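Local coordinates for dihydrolipoyl dehydrogenase (Elizabethkingia anophelis NUHP1, PDB 6UZI), which catalyses the NAD(+)-dependent reoxidation of protein-bound dihydrolipoyl groups to lipoyl groups, using FAD and a redox-active disulfide, at the interface of chains A and B. Residues are numbered along the deposited sequence; one frame, centred on the assembly and turned at random. Chains: chain A/B, Dihydrolipoyl dehydrogenase.

The interface of chains A and B. Residues chain A 76-79, 399; chain B 64, 91-92, 95.
A:His78 and B:Ser64 meet through a hydrogen bond of 2.8 Å between the imidazole ND1 of A:His78 and the hydroxyl OG of B:Ser64; either group could be the donor. The bond is bent. Beside it, the carboxamide of B:Gln91 grips the backbone of chain A: its NE2 donates to the carbonyl O of A:Thr77 over 3.0 Å. This second bond is nearly straight at the hydrogen, and the acceptor lies almost in the amide plane of the glutamine, although the donor is tilted 25° from the carbonyl plane of A:Thr77. The B:Gln91 chain starts with CG anti to the backbone N (chi1 176°) and then bends at chi2, which turns the amide back to the carbonyl while CG packs 3.5 Å from CA of A:Gly79.

B:Arg95 lies between A:Thr77, A:His78 and A:Met399. Its CD packs 3.7 Å from the methyl CG2 of A:Thr77, the two side chains crossing at about a right angle. Farther out, CE1 of A:His78 lies over one face of the guanidinium, near its rim, 3.5 Å from CZ of B:Arg95. With the two planes 67° apart, the ring is steeply inclined to the guanidinium rather than stacked parallel on it. The terminal NH2 of B:Arg95 reaches the aliphatic part of A:Met399, 3.5 Å from CG of A:Met399.

Within chain B, a weak hydrogen bond from NH1 of B:Arg95 to OG of B:Ser64 links two of the groups that meet A:His78. B:Ser64 sits on helix 55-73, whereas B:Gln91 and B:Arg95 lie one helical turn apart on helix 89-113. Two helices of chain B thus receive the loop segment 76-79 of chain A. The patch and its two-fold twin contribute to the dimer typical of this disulfide oxidoreductase family. Its centre lies about 20 Å from A:His453, the active-site base, and the patch probably supports catalysis indirectly, by helping to hold together the dimer whose active sites are shared between subunits.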
ATOM      1  N   ALA A  76      19.788  13.414   6.624  1.00 55.25           N
ATOM      2  CA  ALA A  76      20.552  14.547   6.108  1.00 38.78           C
ATOM      3  C   ALA A  76      20.114  14.907   4.695  1.00 52.36           C
ATOM      4  O   ALA A  76      19.921  16.086   4.377  1.00 57.55           O
ATOM      5  CB  ALA A  76      22.046  14.235   6.139  1.00 39.06           C
ATOM      6  N   THR A  77      19.940  13.899   3.834  1.00 46.45           N
ATOM      7  CA  THR A  77      19.441  14.143   2.487  1.00 41.57           C
ATOM      8  C   THR A  77      18.032  14.717   2.528  1.00 54.31           C
ATOM      9  O   THR A  77      17.685  15.603   1.735  1.00 49.15           O
ATOM     10  CB  THR A  77      19.477  12.840   1.678  1.00 40.45           C
ATOM     11  OG1 THR A  77      20.803  12.300   1.688  1.00 47.09           O
ATOM     12  CG2 THR A  77      19.062  13.076   0.240  1.00 38.81           C
ATOM     13  N   HIS A  78      17.207  14.235   3.462  1.00 63.32           N
ATOM     14  CA  HIS A  78      15.852  14.745   3.615  1.00 60.44           C
ATOM     15  C   HIS A  78      15.818  16.150   4.200  1.00 55.66           C
ATOM     16  O   HIS A  78      14.735  16.735   4.283  1.00 53.23           O
ATOM     17  CB  HIS A  78      15.017  13.805   4.492  1.00 56.76           C
ATOM     18  CG  HIS A  78      14.315  12.723   3.729  1.00 50.15           C
ATOM     19  ND1 HIS A  78      13.454  12.986   2.683  1.00 49.12           N
ATOM     20  CD2 HIS A  78      14.336  11.376   3.865  1.00 47.52           C
ATOM     21  CE1 HIS A  78      12.986  11.848   2.204  1.00 47.01           C
ATOM     22  NE2 HIS A  78      13.497  10.856   2.909  1.00 46.65           N
ATOM     23  N   GLY A  79      16.959  16.693   4.622  1.00 47.46           N
ATOM     24  CA  GLY A  79      16.959  18.014   5.208  1.00 46.73           C
ATOM     25  C   GLY A  79      16.623  18.050   6.675  1.00 45.81           C
ATOM     26  O   GLY A  79      16.173  19.088   7.168  1.00 45.69           O
ATOM     27  N   MET A 399      12.480   7.901  -2.124  1.00 47.74           N
ATOM     28  CA  MET A 399      13.767   7.205  -2.127  1.00 42.66           C
ATOM     29  C   MET A 399      13.626   5.708  -1.891  1.00 49.95           C
ATOM     30  O   MET A 399      14.636   5.021  -1.720  1.00 62.84           O
ATOM     31  CB  MET A 399      14.761   7.799  -1.124  1.00 36.11           C
ATOM     32  CG  MET A 399      15.025   9.269  -1.339  1.00 43.16           C
ATOM     33  SD  MET A 399      16.529   9.833  -0.520  1.00 51.79           S
ATOM     34  CE  MET A 399      15.943   9.992   1.150  1.00 43.28           C
TER
ATOM     35  N   SER B  64       9.404  14.031   3.172  1.00 36.19           N
ATOM     36  CA  SER B  64      10.411  14.610   4.049  1.00 38.08           C
ATOM     37  C   SER B  64       9.791  15.135   5.336  1.00 42.63           C
ATOM     38  O   SER B  64      10.335  14.920   6.425  1.00 44.88           O
ATOM     39  CB  SER B  64      11.157  15.724   3.316  1.00 47.64           C
ATOM     40  OG  SER B  64      11.883  15.211   2.213  1.00 48.03           O
ATOM     41  N   GLN B  91      17.884  22.370   2.294  1.00 50.21           N
ATOM     42  CA  GLN B  91      18.193  21.016   1.855  1.00 52.27           C
ATOM     43  C   GLN B  91      16.937  20.262   1.428  1.00 60.05           C
ATOM     44  O   GLN B  91      16.973  19.488   0.465  1.00 65.57           O
ATOM     45  CB  GLN B  91      18.917  20.260   2.965  1.00 48.56           C
ATOM     46  CG  GLN B  91      19.193  18.811   2.631  1.00 48.15           C
ATOM     47  CD  GLN B  91      20.006  18.644   1.364  1.00 51.54           C
ATOM     48  OE1 GLN B  91      20.869  19.472   1.046  1.00 49.12           O
ATOM     49  NE2 GLN B  91      19.723  17.575   0.620  1.00 46.01           N
ATOM     50  N   MET B  92      15.821  20.472   2.131  1.00 58.04           N
ATOM     51  CA  MET B  92      14.565  19.839   1.734  1.00 58.03           C
ATOM     52  C   MET B  92      14.194  20.205   0.304  1.00 63.36           C
ATOM     53  O   MET B  92      13.935  19.330  -0.530  1.00 64.01           O
ATOM     54  CB  MET B  92      13.437  20.254   2.678  1.00 52.53           C
ATOM     55  CG  MET B  92      13.221  19.334   3.833  1.00 55.28           C
ATOM     56  SD  MET B  92      11.507  19.317   4.365  1.00 60.43           S
ATOM     57  CE  MET B  92      11.677  18.429   5.906  1.00 63.38           C
ATOM     58  N   ARG B  95      16.610  18.792  -2.392  1.00 50.42           N
ATOM     59  CA  ARG B  95      16.390  17.390  -2.725  1.00 43.39           C
ATOM     60  C   ARG B  95      15.161  17.230  -3.607  1.00 46.57           C
ATOM     61  O   ARG B  95      15.183  16.460  -4.574  1.00 45.41           O
ATOM     62  CB  ARG B  95      16.237  16.549  -1.455  1.00 44.74           C
ATOM     63  CG  ARG B  95      16.074  15.054  -1.719  1.00 40.67           C
ATOM     64  CD  ARG B  95      15.622  14.288  -0.489  1.00 39.54           C
ATOM     65  NE  ARG B  95      14.172  14.327  -0.306  1.00 42.20           N
ATOM     66  CZ  ARG B  95      13.325  13.494  -0.904  1.00 45.71           C
ATOM     67  NH1 ARG B  95      12.021  13.585  -0.681  1.00 36.73           N
ATOM     68  NH2 ARG B  95      13.779  12.563  -1.729  1.00 54.68           N
TER